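PDB 1C3P: protein (hdlp (histone deacetylase-like protein)) from Aquifex aeolicus, which belongs to the zinc-dependent histone deacetylase family, probably removes acetyl groups from acetylated lysine side chains and may take part in acetoin breakdown. Local coordinates for residues Glu45-Arg50 / Thr110-Glu115. Numbering follows the deposited sequence.
Sequences ELIKSR and TVQAIE
A salt bridge joins Arg50 to Glu115, fastening the loop just after the edge strand 46-48 to helix 98-118, which packs on the parallel sheet through contacts such as Ala113 on Ile7. The two side chains meet tip to tip: Arg50 NH2 donates to Glu115 OE2 at 3.0 Å, with an N-H...O angle of 157°. The acceptor lies almost in the guanidinium plane, but the nitrogen stands 40° out of the carboxylate plane. A water makes a second link, accepting from Arg50 NE at 2.8 Å and donating to Glu115 OE1 at 2.7 Å. NH2 also forms a salt bridge with Glu56, so two carboxylates share this nitrogen and probably offset its charge. Beside it, Val111 CG1 comes within 3.3 Å of NH2. Arg50 CG, set between backbone N and carbonyl carbon (chi1 72°), lies 3.6 Å from Gln112 CD as the two chains pass in opposite directions; Gln112 carries its amide to the backbone of Lys48 and Arg50. An alanine at Arg50 would probably leave Glu115 without its cationic mate and uncover the Gln112 aliphatic chain. A helix flanking a parallel sheet, here away from the zinc site, fits the three-layer alpha/beta arginase-deacetylase fold.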
loop_
_atom_site.group_PDB
_atom_site.type_symbol
_atom_site.label_atom_id
_atom_site.label_comp_id
_atom_site.label_asym_id
_atom_site.label_seq_id
_atom_site.Cartn_x
_atom_site.Cartn_y
_atom_site.Cartn_z
ATOM N N GLU A 45 -19.690 9.377 -4.756
ATOM C CA GLU A 45 -18.277 9.169 -5.090
ATOM C C GLU A 45 -17.806 7.865 -4.439
ATOM O O GLU A 45 -16.746 7.330 -4.778
ATOM C CB GLU A 45 -17.412 10.324 -4.551
ATOM C CG GLU A 45 -17.593 11.662 -5.264
ATOM C CD GLU A 45 -16.844 12.796 -4.579
ATOM O OE1 GLU A 45 -17.126 13.067 -3.393
ATOM O OE2 GLU A 45 -15.977 13.418 -5.222
ATOM N N LEU A 46 -18.604 7.358 -3.506
ATOM C CA LEU A 46 -18.240 6.140 -2.786
ATOM C C LEU A 46 -18.852 4.860 -3.341
ATOM O O LEU A 46 -20.057 4.783 -3.585
ATOM C CB LEU A 46 -18.620 6.285 -1.310
ATOM C CG LEU A 46 -18.327 5.109 -0.375
ATOM C CD1 LEU A 46 -16.817 4.943 -0.240
ATOM C CD2 LEU A 46 -18.949 5.364 0.996
ATOM N N ILE A 47 -18.012 3.854 -3.563
ATOM C CA ILE A 47 -18.500 2.560 -4.028
ATOM C C ILE A 47 -18.302 1.615 -2.850
ATOM O O ILE A 47 -17.194 1.529 -2.307
ATOM C CB ILE A 47 -17.697 2.043 -5.259
ATOM C CG1 ILE A 47 -17.999 2.918 -6.481
ATOM C CG2 ILE A 47 -18.055 0.586 -5.566
ATOM C CD1 ILE A 47 -19.432 2.830 -6.967
ATOM N N LYS A 48 -19.362 0.915 -2.447
ATOM C CA LYS A 48 -19.259 -0.004 -1.315
ATOM C C LYS A 48 -18.428 -1.226 -1.703
ATOM O O LYS A 48 -18.691 -1.865 -2.712
ATOM C CB LYS A 48 -20.649 -0.476 -0.858
ATOM C CG LYS A 48 -20.615 -1.436 0.324
ATOM C CD LYS A 48 -22.017 -1.883 0.731
ATOM C CE LYS A 48 -21.975 -2.818 1.930
ATOM N NZ LYS A 48 -21.361 -2.178 3.128
ATOM N N SER A 49 -17.443 -1.548 -0.879
ATOM C CA SER A 49 -16.581 -2.700 -1.108
ATOM C C SER A 49 -17.369 -4.006 -1.124
ATOM O O SER A 49 -18.324 -4.182 -0.361
ATOM C CB SER A 49 -15.535 -2.820 0.003
ATOM O OG SER A 49 -14.730 -1.645 0.151
ATOM N N ARG A 50 -16.951 -4.920 -1.995
ATOM C CA ARG A 50 -17.559 -6.237 -2.088
ATOM C C ARG A 50 -16.449 -7.270 -1.883
ATOM O O ARG A 50 -15.271 -6.993 -2.114
ATOM C CB ARG A 50 -18.168 -6.481 -3.478
ATOM C CG ARG A 50 -17.140 -6.692 -4.616
ATOM C CD ARG A 50 -17.859 -7.059 -5.900
ATOM N NE ARG A 50 -16.999 -7.116 -7.081
ATOM C CZ ARG A 50 -16.028 -7.992 -7.293
ATOM N NH1 ARG A 50 -15.750 -8.935 -6.398
ATOM N NH2 ARG A 50 -15.337 -7.937 -8.425
ATOM N N THR A 110 -10.015 -4.078 -4.690
ATOM C CA THR A 110 -8.984 -3.845 -5.687
ATOM C C THR A 110 -9.512 -4.241 -7.051
ATOM O O THR A 110 -9.219 -3.567 -8.033
ATOM C CB THR A 110 -7.703 -4.611 -5.349
ATOM O OG1 THR A 110 -7.034 -3.910 -4.292
ATOM C CG2 THR A 110 -6.793 -4.749 -6.587
ATOM N N VAL A 111 -10.306 -5.312 -7.118
ATOM C CA VAL A 111 -10.875 -5.693 -8.395
ATOM C C VAL A 111 -11.856 -4.584 -8.808
ATOM O O VAL A 111 -11.916 -4.188 -9.977
ATOM C CB VAL A 111 -11.606 -7.066 -8.326
ATOM C CG1 VAL A 111 -12.290 -7.342 -9.657
ATOM C CG2 VAL A 111 -10.604 -8.181 -8.030
ATOM N N GLN A 112 -12.614 -4.062 -7.847
ATOM C CA GLN A 112 -13.547 -2.978 -8.143
ATOM C C GLN A 112 -12.790 -1.758 -8.648
ATOM O O GLN A 112 -13.228 -1.087 -9.574
ATOM C CB GLN A 112 -14.360 -2.607 -6.902
ATOM C CG GLN A 112 -15.234 -3.738 -6.399
ATOM C CD GLN A 112 -15.990 -3.364 -5.156
ATOM O OE1 GLN A 112 -17.124 -2.864 -5.219
ATOM N NE2 GLN A 112 -15.363 -3.579 -4.008
ATOM N N ALA A 113 -11.659 -1.447 -8.026
ATOM C CA ALA A 113 -10.870 -0.307 -8.490
ATOM C C ALA A 113 -10.454 -0.536 -9.942
ATOM O O ALA A 113 -10.476 0.377 -10.766
ATOM C CB ALA A 113 -9.638 -0.127 -7.630
ATOM N N ILE A 114 -10.051 -1.754 -10.257
ATOM C CA ILE A 114 -9.654 -2.028 -11.629
ATOM C C ILE A 114 -10.854 -1.939 -12.567
ATOM O O ILE A 114 -10.747 -1.390 -13.677
ATOM C CB ILE A 114 -8.991 -3.391 -11.752
ATOM C CG1 ILE A 114 -7.673 -3.376 -10.953
ATOM C CG2 ILE A 114 -8.698 -3.687 -13.227
ATOM C CD1 ILE A 114 -7.082 -4.787 -10.717
ATOM N N GLU A 115 -11.996 -2.462 -12.126
ATOM C CA GLU A 115 -13.223 -2.401 -12.944
ATOM C C GLU A 115 -13.545 -0.951 -13.297
ATOM O O GLU A 115 -13.869 -0.632 -14.444
ATOM C CB GLU A 115 -14.422 -3.011 -12.200
ATOM C CG GLU A 115 -14.383 -4.518 -12.062
ATOM C CD GLU A 115 -15.469 -5.059 -11.141
ATOM O OE1 GLU A 115 -16.252 -4.263 -10.570
ATOM O OE2 GLU A 115 -15.537 -6.291 -10.970
HETATM O O HOH W 1 -17.981 -5.025 -8.696
#